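Local coordinates for oligopeptide-binding protein oppA (Lactococcus lactis, PDB 3DRF) that binds oligopeptides for uptake as the receptor component of the OppABCDF ABC transporter, and is needed for growth in milk, at residues M45-L50 and A57-M62; N128-S133 and V203-L208; A265-S270 and K287-Y292; K271-N276 and P547-V552; S410-A415 and S441-K446. All blocks are in the same frame, centred on the assembly; numbering follows the deposited sequence. Where two conformers were deposited one is given.

Contact 1 of 5, residues M45-L50 and A57-M62; sequences MKAQWL and ATFATM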
# COMPACT_ATOMS: atom_id res chain seq x y z
N MET A 45 6.94 15.32 0.15
CA MET A 45 6.89 14.35 -0.93
C MET A 45 8.25 13.62 -1.04
O MET A 45 9.26 14.19 -0.91
CB MET A 45 6.63 15.19 -2.20
CG MET A 45 6.52 14.34 -3.42
SD MET A 45 6.36 15.32 -4.93
CE MET A 45 8.05 16.03 -5.13
N LYS A 46 8.20 12.35 -1.31
CA LYS A 46 9.39 11.52 -1.57
C LYS A 46 9.30 11.09 -3.02
O LYS A 46 8.74 10.08 -3.35
CB LYS A 46 9.44 10.31 -0.64
CG LYS A 46 9.71 10.67 0.76
CD LYS A 46 9.73 9.42 1.60
CE LYS A 46 10.71 8.30 1.08
NZ LYS A 46 12.05 8.74 1.12
N ALA A 47 9.86 11.90 -3.90
CA ALA A 47 9.87 11.58 -5.34
C ALA A 47 10.71 10.31 -5.59
O ALA A 47 11.81 10.27 -5.26
CB ALA A 47 10.43 12.71 -6.19
N GLN A 48 10.05 9.32 -6.14
CA GLN A 48 10.72 8.04 -6.56
C GLN A 48 9.89 7.47 -7.70
O GLN A 48 8.80 7.00 -7.51
CB GLN A 48 10.82 7.04 -5.39
CG GLN A 48 11.50 5.70 -5.81
CD GLN A 48 12.73 5.94 -6.72
OE1 GLN A 48 12.72 5.63 -7.85
NE2 GLN A 48 13.78 6.48 -6.13
N TRP A 49 10.44 7.55 -8.90
CA TRP A 49 9.67 7.21 -10.10
C TRP A 49 9.67 5.73 -10.44
O TRP A 49 8.93 5.28 -11.26
CB TRP A 49 10.18 8.08 -11.30
CG TRP A 49 9.85 9.59 -11.08
CD1 TRP A 49 10.61 10.49 -10.44
CD2 TRP A 49 8.63 10.25 -11.45
NE1 TRP A 49 9.96 11.70 -10.42
CE2 TRP A 49 8.75 11.59 -11.04
CE3 TRP A 49 7.45 9.85 -12.12
CZ2 TRP A 49 7.74 12.55 -11.27
CZ3 TRP A 49 6.44 10.80 -12.31
CH2 TRP A 49 6.60 12.14 -11.88
N LEU A 50 10.53 4.99 -9.75
CA LEU A 50 10.58 3.51 -9.91
C LEU A 50 9.71 2.84 -8.85
O LEU A 50 9.90 3.00 -7.70
CB LEU A 50 12.03 2.98 -9.76
CG LEU A 50 13.09 3.52 -10.74
CD1 LEU A 50 14.41 2.79 -10.51
CD2 LEU A 50 12.64 3.37 -12.24
N ALA A 57 1.87 5.77 -0.79
CA ALA A 57 0.73 6.07 -1.62
C ALA A 57 0.75 7.54 -2.09
O ALA A 57 0.21 7.85 -3.10
CB ALA A 57 -0.55 5.76 -0.83
N THR A 58 1.36 8.40 -1.31
CA THR A 58 1.43 9.84 -1.63
C THR A 58 2.11 10.05 -3.00
O THR A 58 1.53 10.57 -3.91
CB THR A 58 2.18 10.57 -0.54
OG1 THR A 58 1.43 10.47 0.66
CG2 THR A 58 2.33 12.07 -0.86
N PHE A 59 3.32 9.57 -3.14
CA PHE A 59 4.02 9.77 -4.42
C PHE A 59 3.43 8.88 -5.55
O PHE A 59 3.33 9.30 -6.68
CB PHE A 59 5.55 9.58 -4.33
CG PHE A 59 6.18 10.10 -5.57
CD1 PHE A 59 6.19 11.43 -5.82
CD2 PHE A 59 6.52 9.20 -6.58
CE1 PHE A 59 6.70 11.90 -7.06
CE2 PHE A 59 6.99 9.69 -7.77
CZ PHE A 59 7.08 10.95 -8.00
N ALA A 60 3.01 7.67 -5.22
CA ALA A 60 2.35 6.84 -6.22
C ALA A 60 1.17 7.59 -6.86
O ALA A 60 1.03 7.61 -7.99
CB ALA A 60 1.87 5.51 -5.60
N THR A 61 0.41 8.29 -6.03
CA THR A 61 -0.73 9.07 -6.52
C THR A 61 -0.26 10.30 -7.34
O THR A 61 -0.72 10.51 -8.40
CB THR A 61 -1.62 9.51 -5.38
OG1 THR A 61 -2.16 8.35 -4.74
CG2 THR A 61 -2.79 10.32 -5.93
N MET A 62 0.70 11.04 -6.82
CA MET A 62 1.27 12.22 -7.54
C MET A 62 1.93 11.91 -8.88
O MET A 62 1.98 12.75 -9.71
CB MET A 62 2.24 12.98 -6.62
CG MET A 62 1.56 13.53 -5.35
SD MET A 62 2.71 14.49 -4.30
CE MET A 62 2.81 16.05 -5.21

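Contact 2 of 5, residues N128-S133 and V203-L208; sequences NPAYGS and VAPKDL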
# COMPACT_ATOMS: atom_id res chain seq x y z
N ASN A 128 17.27 -7.81 -6.69
CA ASN A 128 18.68 -7.63 -6.36
C ASN A 128 18.74 -6.73 -5.13
O ASN A 128 18.37 -5.60 -5.21
CB ASN A 128 19.43 -7.00 -7.53
CG ASN A 128 20.90 -6.82 -7.25
OD1 ASN A 128 21.37 -6.79 -6.15
ND2 ASN A 128 21.62 -6.72 -8.35
N PRO A 129 19.24 -7.25 -3.99
CA PRO A 129 19.15 -6.43 -2.74
C PRO A 129 19.97 -5.14 -2.74
O PRO A 129 19.76 -4.27 -1.95
CB PRO A 129 19.72 -7.39 -1.64
CG PRO A 129 19.51 -8.76 -2.19
CD PRO A 129 19.81 -8.60 -3.68
N ALA A 130 20.91 -5.02 -3.68
CA ALA A 130 21.77 -3.82 -3.73
C ALA A 130 21.00 -2.51 -3.99
O ALA A 130 21.46 -1.50 -3.63
CB ALA A 130 22.93 -4.02 -4.76
N TYR A 131 19.83 -2.58 -4.64
CA TYR A 131 18.99 -1.39 -4.89
C TYR A 131 18.19 -0.91 -3.65
O TYR A 131 17.69 0.15 -3.65
CB TYR A 131 18.00 -1.60 -6.08
CG TYR A 131 18.66 -1.96 -7.42
CD1 TYR A 131 18.68 -3.29 -7.85
CD2 TYR A 131 19.28 -1.00 -8.19
CE1 TYR A 131 19.29 -3.65 -9.04
CE2 TYR A 131 19.88 -1.33 -9.44
CZ TYR A 131 19.90 -2.66 -9.84
OH TYR A 131 20.48 -3.05 -11.00
N GLY A 132 18.09 -1.75 -2.61
CA GLY A 132 17.45 -1.34 -1.35
C GLY A 132 15.92 -1.47 -1.34
O GLY A 132 15.31 -0.91 -0.50
N SER A 133 15.34 -2.22 -2.26
CA SER A 133 13.88 -2.36 -2.27
C SER A 133 13.35 -3.06 -1.02
O SER A 133 13.99 -3.90 -0.51
CB SER A 133 13.42 -3.20 -3.49
OG SER A 133 12.00 -3.29 -3.50
N VAL A 203 24.23 3.88 -13.26
CA VAL A 203 24.06 4.34 -11.89
C VAL A 203 24.22 3.12 -10.99
O VAL A 203 23.60 2.12 -11.15
CB VAL A 203 22.62 4.94 -11.69
CG1 VAL A 203 22.44 5.36 -10.23
CG2 VAL A 203 22.39 6.16 -12.66
N ALA A 204 25.11 3.21 -10.01
CA ALA A 204 25.32 2.08 -9.13
C ALA A 204 24.03 1.73 -8.36
O ALA A 204 23.33 2.60 -7.89
CB ALA A 204 26.46 2.40 -8.13
N PRO A 205 23.82 0.40 -8.15
CA PRO A 205 22.55 0.01 -7.50
C PRO A 205 22.32 0.71 -6.14
O PRO A 205 21.25 1.23 -5.96
CB PRO A 205 22.70 -1.50 -7.36
CG PRO A 205 23.58 -1.84 -8.53
CD PRO A 205 23.85 -0.48 -9.22
N LYS A 206 23.33 0.79 -5.33
CA LYS A 206 23.20 1.43 -4.01
C LYS A 206 22.83 2.92 -4.06
O LYS A 206 22.34 3.44 -3.14
CB LYS A 206 24.51 1.24 -3.19
CG LYS A 206 25.65 2.15 -3.69
CD LYS A 206 26.99 1.95 -2.86
CE LYS A 206 28.11 2.94 -3.27
NZ LYS A 206 27.71 4.35 -2.88
N ASP A 207 23.15 3.55 -5.19
CA ASP A 207 22.92 5.00 -5.41
C ASP A 207 21.60 5.27 -6.21
O ASP A 207 21.23 6.36 -6.41
CB ASP A 207 24.09 5.59 -6.26
CG ASP A 207 25.47 5.55 -5.57
OD1 ASP A 207 25.48 5.53 -4.39
OD2 ASP A 207 26.44 5.59 -6.32
N LEU A 208 20.94 4.23 -6.65
CA LEU A 208 19.83 4.44 -7.59
C LEU A 208 18.63 5.20 -7.02
O LEU A 208 18.13 6.05 -7.65
CB LEU A 208 19.38 3.10 -8.22
CG LEU A 208 18.32 3.25 -9.35
CD1 LEU A 208 18.85 4.07 -10.54
CD2 LEU A 208 17.87 1.83 -9.82
O HOH W 1 19.24 2.41 -4.35

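Contact 3 of 5, residues A265-S270 and K287-Y292; sequences AALSSS and KNLKGY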
# COMPACT_ATOMS: atom_id res chain seq x y z
N ALA A 265 -8.82 25.88 3.45
CA ALA A 265 -8.57 27.27 3.06
C ALA A 265 -8.07 27.28 1.60
O ALA A 265 -8.38 28.17 0.87
CB ALA A 265 -7.48 27.90 4.00
N ALA A 266 -7.29 26.29 1.20
CA ALA A 266 -6.82 26.20 -0.20
C ALA A 266 -7.96 25.99 -1.17
O ALA A 266 -7.94 26.51 -2.24
CB ALA A 266 -5.77 25.05 -0.35
N LEU A 267 -8.97 25.24 -0.78
CA LEU A 267 -10.16 25.12 -1.59
C LEU A 267 -10.98 26.42 -1.58
O LEU A 267 -11.44 26.82 -2.61
CB LEU A 267 -11.05 23.97 -1.10
CG LEU A 267 -10.40 22.56 -1.17
CD1 LEU A 267 -11.27 21.55 -0.34
CD2 LEU A 267 -10.32 22.13 -2.63
N SER A 268 -11.12 27.06 -0.43
CA SER A 268 -11.88 28.30 -0.35
C SER A 268 -11.25 29.41 -1.23
O SER A 268 -11.93 30.22 -1.76
CB SER A 268 -12.01 28.76 1.11
OG SER A 268 -12.69 27.80 1.86
N SER A 269 -9.95 29.41 -1.35
CA SER A 269 -9.25 30.45 -2.13
C SER A 269 -8.97 30.01 -3.59
O SER A 269 -8.35 30.71 -4.33
CB SER A 269 -7.95 30.77 -1.43
OG SER A 269 -6.98 29.75 -1.60
N SER A 270 -9.42 28.82 -3.96
CA SER A 270 -9.18 28.26 -5.32
C SER A 270 -7.71 28.06 -5.65
O SER A 270 -7.32 28.11 -6.79
CB SER A 270 -9.85 29.14 -6.39
OG SER A 270 -11.23 29.01 -6.38
N LYS A 287 -18.01 19.55 1.72
CA LYS A 287 -19.36 19.55 1.11
C LYS A 287 -20.02 20.93 1.30
O LYS A 287 -20.86 21.24 0.52
CB LYS A 287 -20.24 18.45 1.73
CG LYS A 287 -19.87 17.03 1.32
CD LYS A 287 -20.89 16.00 1.91
CE LYS A 287 -20.67 15.78 3.38
NZ LYS A 287 -21.68 14.81 3.94
N ASN A 288 -19.65 21.68 2.33
CA ASN A 288 -20.20 23.02 2.65
C ASN A 288 -19.70 24.06 1.62
O ASN A 288 -20.26 25.13 1.51
CB ASN A 288 -19.82 23.48 4.07
CG ASN A 288 -20.63 22.80 5.20
OD1 ASN A 288 -21.57 22.08 4.96
ND2 ASN A 288 -20.19 23.00 6.43
N LEU A 289 -18.63 23.77 0.90
CA LEU A 289 -18.03 24.77 -0.01
C LEU A 289 -18.82 24.97 -1.27
O LEU A 289 -19.30 24.09 -1.86
CB LEU A 289 -16.59 24.41 -0.36
CG LEU A 289 -15.64 24.43 0.85
CD1 LEU A 289 -14.29 24.01 0.39
CD2 LEU A 289 -15.56 25.75 1.65
N LYS A 290 -18.88 26.22 -1.71
CA LYS A 290 -19.45 26.52 -2.99
C LYS A 290 -18.36 26.40 -4.08
O LYS A 290 -17.18 26.63 -3.87
CB LYS A 290 -20.02 27.94 -2.94
CG LYS A 290 -21.20 28.11 -1.93
CD LYS A 290 -22.27 27.01 -1.98
CE LYS A 290 -23.28 27.14 -0.86
NZ LYS A 290 -24.18 25.95 -0.81
N GLY A 291 -18.80 25.99 -5.23
CA GLY A 291 -17.95 25.92 -6.40
C GLY A 291 -17.24 24.60 -6.67
O GLY A 291 -16.49 24.54 -7.58
N TYR A 292 -17.57 23.60 -5.87
CA TYR A 292 -16.97 22.25 -6.02
C TYR A 292 -18.03 21.14 -6.14
O TYR A 292 -19.07 21.25 -5.55
CB TYR A 292 -16.06 21.96 -4.81
CG TYR A 292 -14.76 22.79 -4.79
CD1 TYR A 292 -13.60 22.34 -5.41
CD2 TYR A 292 -14.72 24.02 -4.17
CE1 TYR A 292 -12.47 23.09 -5.41
CE2 TYR A 292 -13.63 24.75 -4.19
CZ TYR A 292 -12.51 24.32 -4.80
OH TYR A 292 -11.40 25.10 -4.71
O HOH W 2 -10.45 25.76 -7.20

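Contact 4 of 5, residues K271-N276 and P547-V552; sequences KYDIIN and PVNKRV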
# COMPACT_ATOMS: atom_id res chain seq x y z
N LYS A 271 -6.90 27.81 -4.66
CA LYS A 271 -5.50 27.50 -4.86
C LYS A 271 -5.30 26.19 -5.66
O LYS A 271 -4.36 26.08 -6.41
CB LYS A 271 -4.79 27.42 -3.52
CG LYS A 271 -3.24 27.21 -3.53
CD LYS A 271 -2.66 27.40 -2.15
CE LYS A 271 -1.23 26.92 -2.04
NZ LYS A 271 -0.39 27.80 -2.72
N TYR A 272 -6.21 25.23 -5.47
CA TYR A 272 -6.19 23.95 -6.19
C TYR A 272 -7.53 23.68 -6.84
O TYR A 272 -8.54 23.95 -6.24
CB TYR A 272 -5.80 22.80 -5.25
CG TYR A 272 -4.43 23.04 -4.63
CD1 TYR A 272 -3.28 23.04 -5.42
CD2 TYR A 272 -4.26 23.25 -3.27
CE1 TYR A 272 -2.07 23.25 -4.89
CE2 TYR A 272 -3.02 23.48 -2.75
CZ TYR A 272 -1.93 23.47 -3.55
OH TYR A 272 -0.68 23.70 -3.06
N ASP A 273 -7.52 23.12 -8.02
CA ASP A 273 -8.71 22.62 -8.68
C ASP A 273 -9.20 21.31 -8.09
O ASP A 273 -10.37 21.05 -8.06
CB ASP A 273 -8.48 22.42 -10.18
CG ASP A 273 -8.13 23.70 -10.90
OD1 ASP A 273 -8.97 24.61 -10.83
OD2 ASP A 273 -7.09 23.81 -11.51
N ILE A 274 -8.26 20.48 -7.66
CA ILE A 274 -8.55 19.12 -7.13
C ILE A 274 -7.61 18.92 -5.96
O ILE A 274 -6.48 19.25 -6.07
CB ILE A 274 -8.24 18.08 -8.22
CG1 ILE A 274 -9.11 18.29 -9.49
CG2 ILE A 274 -8.37 16.66 -7.67
CD1 ILE A 274 -8.77 17.40 -10.62
N ILE A 275 -8.10 18.33 -4.86
CA ILE A 275 -7.24 17.78 -3.80
C ILE A 275 -7.59 16.33 -3.51
O ILE A 275 -8.70 16.01 -3.24
CB ILE A 275 -7.31 18.60 -2.47
CG1 ILE A 275 -7.05 20.13 -2.72
CG2 ILE A 275 -6.32 18.00 -1.47
CD1 ILE A 275 -7.13 20.97 -1.49
N ASN A 276 -6.59 15.47 -3.63
CA ASN A 276 -6.71 14.03 -3.34
C ASN A 276 -6.16 13.71 -1.97
O ASN A 276 -5.32 14.39 -1.47
CB ASN A 276 -5.98 13.23 -4.45
CG ASN A 276 -6.72 13.31 -5.77
OD1 ASN A 276 -7.89 13.02 -5.83
ND2 ASN A 276 -6.04 13.74 -6.81
N PRO A 547 -12.79 16.57 -3.78
CA PRO A 547 -13.44 17.75 -4.34
C PRO A 547 -12.79 18.20 -5.68
O PRO A 547 -11.61 18.14 -5.86
CB PRO A 547 -13.23 18.82 -3.26
CG PRO A 547 -11.93 18.46 -2.63
CD PRO A 547 -11.86 16.93 -2.68
N VAL A 548 -13.64 18.62 -6.60
CA VAL A 548 -13.26 19.02 -7.94
C VAL A 548 -13.93 20.36 -8.28
O VAL A 548 -15.12 20.45 -8.24
CB VAL A 548 -13.68 17.95 -8.99
CG1 VAL A 548 -13.24 18.40 -10.36
CG2 VAL A 548 -13.08 16.56 -8.61
N ASN A 549 -13.14 21.37 -8.60
CA ASN A 549 -13.67 22.70 -8.98
C ASN A 549 -14.60 22.51 -10.17
O ASN A 549 -14.34 21.77 -11.05
CB ASN A 549 -12.51 23.65 -9.32
CG ASN A 549 -12.95 25.05 -9.66
OD1 ASN A 549 -13.60 25.29 -10.63
ND2 ASN A 549 -12.53 25.97 -8.85
N LYS A 550 -15.71 23.23 -10.15
CA LYS A 550 -16.69 23.13 -11.25
C LYS A 550 -16.18 23.51 -12.66
O LYS A 550 -16.76 23.14 -13.59
CB LYS A 550 -18.03 23.82 -10.90
CG LYS A 550 -18.71 23.13 -9.76
CD LYS A 550 -20.09 23.70 -9.49
CE LYS A 550 -20.63 23.26 -8.18
NZ LYS A 550 -21.91 24.01 -7.78
N ARG A 551 -15.06 24.19 -12.73
CA ARG A 551 -14.49 24.52 -14.01
C ARG A 551 -13.86 23.28 -14.72
O ARG A 551 -13.68 23.27 -15.90
CB ARG A 551 -13.46 25.65 -13.90
CG ARG A 551 -12.05 25.16 -13.46
CD ARG A 551 -11.08 26.29 -13.46
NE ARG A 551 -9.69 25.86 -13.28
CZ ARG A 551 -8.71 26.10 -14.14
NH1 ARG A 551 -8.93 26.69 -15.28
NH2 ARG A 551 -7.50 25.66 -13.86
N VAL A 552 -13.59 22.23 -13.93
CA VAL A 552 -12.94 21.02 -14.45
C VAL A 552 -13.92 20.04 -15.06
O VAL A 552 -14.91 19.71 -14.44
CB VAL A 552 -12.15 20.26 -13.32
CG1 VAL A 552 -11.39 19.08 -13.92
CG2 VAL A 552 -11.17 21.20 -12.61
O HOH W 2 -10.45 25.76 -7.20

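Contact 5 of 5, residues S410-A415 and S441-K446; sequences SLVYAA and SLYNGK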
# COMPACT_ATOMS: atom_id res chain seq x y z
N SER A 410 3.36 -2.79 30.49
CA SER A 410 3.61 -1.46 29.94
C SER A 410 4.11 -1.63 28.51
O SER A 410 4.91 -2.53 28.23
CB SER A 410 4.65 -0.72 30.78
OG SER A 410 4.24 -0.65 32.14
N LEU A 411 3.60 -0.80 27.62
CA LEU A 411 3.91 -0.89 26.17
C LEU A 411 4.07 0.51 25.57
O LEU A 411 3.49 1.45 25.98
CB LEU A 411 2.79 -1.64 25.40
CG LEU A 411 2.50 -3.06 25.97
CD1 LEU A 411 1.19 -3.64 25.37
CD2 LEU A 411 3.62 -3.99 25.66
N VAL A 412 4.85 0.53 24.51
CA VAL A 412 5.08 1.74 23.73
C VAL A 412 4.23 1.72 22.46
O VAL A 412 4.32 0.82 21.68
CB VAL A 412 6.59 1.86 23.35
CG1 VAL A 412 6.79 3.02 22.37
CG2 VAL A 412 7.49 2.02 24.61
N TYR A 413 3.50 2.80 22.27
CA TYR A 413 2.60 2.97 21.12
C TYR A 413 3.18 4.01 20.18
O TYR A 413 3.19 5.19 20.47
CB TYR A 413 1.27 3.48 21.63
CG TYR A 413 0.12 3.76 20.62
CD1 TYR A 413 0.07 3.20 19.33
CD2 TYR A 413 -0.95 4.59 21.00
CE1 TYR A 413 -1.00 3.48 18.48
CE2 TYR A 413 -1.98 4.84 20.19
CZ TYR A 413 -2.00 4.28 18.92
OH TYR A 413 -3.03 4.51 18.06
N ALA A 414 3.68 3.54 19.05
CA ALA A 414 4.20 4.43 17.98
C ALA A 414 3.03 4.99 17.11
O ALA A 414 2.85 4.62 15.98
CB ALA A 414 5.24 3.68 17.09
N ALA A 415 2.20 5.82 17.70
CA ALA A 415 1.11 6.48 17.00
C ALA A 415 1.70 7.52 16.05
O ALA A 415 2.73 8.12 16.29
CB ALA A 415 0.15 7.12 18.01
N SER A 441 2.27 4.24 26.46
CA SER A 441 2.80 5.58 26.28
C SER A 441 3.31 5.77 24.87
O SER A 441 3.79 4.84 24.22
CB SER A 441 3.90 5.87 27.30
OG SER A 441 4.99 5.00 27.14
N LEU A 442 3.19 7.02 24.37
CA LEU A 442 3.60 7.37 23.02
C LEU A 442 5.11 7.21 22.84
O LEU A 442 5.89 7.53 23.74
CB LEU A 442 3.19 8.81 22.68
CG LEU A 442 1.69 9.08 22.60
CD1 LEU A 442 1.42 10.54 22.28
CD2 LEU A 442 1.03 8.18 21.56
N TYR A 443 5.52 6.80 21.66
CA TYR A 443 6.95 6.75 21.29
C TYR A 443 7.56 8.15 21.37
O TYR A 443 7.14 9.06 20.74
CB TYR A 443 7.08 6.21 19.86
CG TYR A 443 8.52 5.92 19.44
CD1 TYR A 443 8.99 4.62 19.45
CD2 TYR A 443 9.36 6.95 19.03
CE1 TYR A 443 10.28 4.33 19.08
CE2 TYR A 443 10.65 6.66 18.66
CZ TYR A 443 11.09 5.36 18.68
OH TYR A 443 12.40 5.13 18.32
N ASN A 444 8.53 8.27 22.27
CA ASN A 444 9.21 9.56 22.55
C ASN A 444 8.24 10.67 22.98
O ASN A 444 8.52 11.83 22.82
CB ASN A 444 10.12 9.99 21.39
CG ASN A 444 11.38 9.11 21.30
OD1 ASN A 444 11.63 8.27 22.10
ND2 ASN A 444 12.19 9.36 20.30
N GLY A 445 7.11 10.27 23.53
CA GLY A 445 6.14 11.22 24.10
C GLY A 445 5.41 12.06 23.09
O GLY A 445 4.86 13.06 23.43
N LYS A 446 5.42 11.66 21.82
CA LYS A 446 4.76 12.42 20.77
C LYS A 446 4.33 11.51 19.61
O LYS A 446 4.69 10.40 19.55
CB LYS A 446 5.78 13.43 20.21
CG LYS A 446 6.99 12.81 19.65
CD LYS A 446 7.84 13.95 19.07
CE LYS A 446 8.67 13.49 18.04
NZ LYS A 446 8.05 13.02 16.82
O HOH W 3 4.16 2.50 28.74
O HOH W 4 4.39 7.85 18.58

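Contact 1 of 5, residues M45-L50 and A57-M62
The ring of F59 and the indole of W49 meet edge to face, a T-shaped pair with planes at 86°. F59 CZ sits over the face of the indole, 3.5 Å from W49 CE2. CG of F59 is anti to its backbone N (chi1 -167°), which puts CG on the side of the loop. The loop backbone covers one face of the phenyl: A47 CA makes a CH-pi contact, 3.7 Å from the ring centroid of F59. K46 O lies 3.4 Å from F59 CB. M45 lies at the ring edge, with CG 3.8 Å from F59 CD1 and SD in a Met-aromatic contact. M45 SD also touches M62 CE at 3.6 Å. Here a loop after strand 34-40 folds back on helix 57-62 of a periplasmic-binding-protein-type fold. A57 and A60 of that helix pack on the bound peptide. An alanine in place of F59 would probably open a gap between helix and loop and leave the indole face of W49 without its aromatic partner. I235 of strand 234-239 also packs on F59, W49 and M62. The loose side is at K46, whose exposed side chain leads away from the helix.

Contact 2 of 5, residues N128-S133 and V203-L208
One water links the backbones of Y131 and P205. It donates to Y131 O at 2.8 Å and to P205 O at 2.8 Å, and so satisfies a carbonyl on each segment. No direct hydrogen bond joins the two segments; most of the rest is apolar. P205 CB sits over one face of the Y131 ring, offset toward the rim. This is a CH-pi contact, with P205 CB 3.7 Å from the ring centroid of Y131. The CD2 and CE2 side of the ring does the touching. L208 CD2 approaches the same side obliquely, 3.6 Å from Y131 CD2. A130 CB meets P205 CB at 3.6 Å, and A130 O receives a CA-H...O contact from K206. Residues 129-131 form a short 3-10 turn just after helix 116-127. An Asx turn opens it: A130 N donates to N128 OD1 at 3.1 Å. K206 NZ pairs with D207 OD1 inside its own segment. L53 packs on Y131, and L50 on L208. Two surface loops of the solute-binding domain meet here mainly through carbon contacts and one water, so they are probably held by fit of shape more than by directional or charged bonds.

Contact 3 of 5, residues A265-S270 and K287-Y292
Y292 reaches the end of helix 263-268 with its hydroxyl, and its ring lies nearly in plane with L267 O at the edge. Y292 OH donates to L267 O at 2.7 Å. The hydroxyl lies in the carbonyl plane, on a lone pair. L267 O also accepts from S270 N at 3.1 Å, so two donors grip this carbonyl. The leucine side chain runs obliquely to the tyrosine, and L267 CD2 touches Y292 CE1 at 3.6 Å. L289 meets L267 differently. The two leucines stand at about a right angle, with L289 CD1 3.6 Å from L267 CB. The other methyl of L289, CD2, lies 3.5 Å from S268 OG, whose hydrogen bond goes to V264 O. S270, just past the last turn of the helix, has positive phi (62°) and completes a Schellman motif. The partner segment is the loop from helix 283-287 into strand 292-307, so the contact ties a helix end to the start of a long strand. P547 of strand 536-549 packs on both L267 and Y292. The tyrosine hydroxyl has further partners. Its bond to Y272 O is weak. A water donates to Y292 OH at 2.7 Å, and the bond of that water to S270 OG is weak.

Contact 4 of 5, residues K271-N276 and P547-V552
D273 and R551 form a salt bridge beside a short antiparallel bridge that joins strand 274-276 to strand 536-549. I274 pairs with V548 there, and N549 N donates to D273 O at 2.8 Å. The side chain of D273 can be followed outward. CB touches V552 CG2 at 3.8 Å. CG, anti to the carbonyl carbon (chi1 -62°), lies 3.6 Å from R551 NE. OD1 accepts from R551 NE at 2.8 Å, met from above the carboxylate plane. OD2 accepts from R551 NH2 at 3.0 Å on its syn side and also takes the backbone N-H of K36. The arginine grips the carboxylate side-on with two nitrogens, and the two planes are 41° apart. An alanine at R551 would probably leave the buried carboxylate of D273 without its balancing charge, with OD1 losing its arginine donor while the K36 N-H still holds OD2. R551 belongs to a type I turn from N549 to V552. The turn is reinforced by an Asx turn in which R551 N donates to N549 OD1. Strand 34-40 flanks the other side of strand 274-276, so the bridge links two sheets. I275 N and P547 O are buried with no polar partner. A water donates to Y272 O at 2.8 Å and accepts from N549 ND2 at 2.7 Å.

Contact 5 of 5, residues S410-A415 and S441-K446
Strands 407-414 and 439-442 run parallel, V412 beside S441 and Y413 beside L442, bonded from S441 N to L411 O (3.1 Å), from Y413 N to S441 O (2.8 Å) and from Y443 N to Y413 O (3.1 Å). Y413 and L442 lie side by side on one face of the sheet, pointing the same way. L442 CD2 is 4.1 Å from Y413 CD2 and 3.8 Å from A415 CB. A415 CB in turn sits over the centre of the Y413 ring. An inverse gamma turn centred on A414 brings the chain round here. On the face of V412 and S441, V412 CG1 meets Y443 CD1 obliquely at 4.0 Å. The tyrosine hydroxyls bond elsewhere, Y413 OH to D470 and Y443 OH to D465. The two strands are the ends of a beta-alpha-beta crossover. Its helix 422-435 packs against them, Y429 on Y413, I430 on L442 and A426 on A415, and W433 meets the Y413 ring edge to face. Strand 468-474 flanks strand 407-414 in the same sheet.

How the contacts relate
Contacts 1 and 4 are buried, contact 2 lies at the surface, and contacts 3 and 5 are partly buried. Contacts 3 and 4 are neighbours, with centres 9 Å apart. They share a water, and the G291-K550 and A266-K271 backbone pairs probably hydrogen-bond. Contacts 1 and 2 meet where L50 CD1 touches L208 CD2 at 3.7 Å. Contact 5 stands apart, its nearest atoms about 16 Å or more from each of the others, yet it belongs to the same large sheet as the 547-552 side of contact 4. Chemistry differs with place. Contacts 1 and 2 lack direct hydrogen bonds across them, contact 3 has one from a hydroxyl, contact 4 adds a salt bridge, and contact 5 relies on three backbone bonds plus side-chain packing.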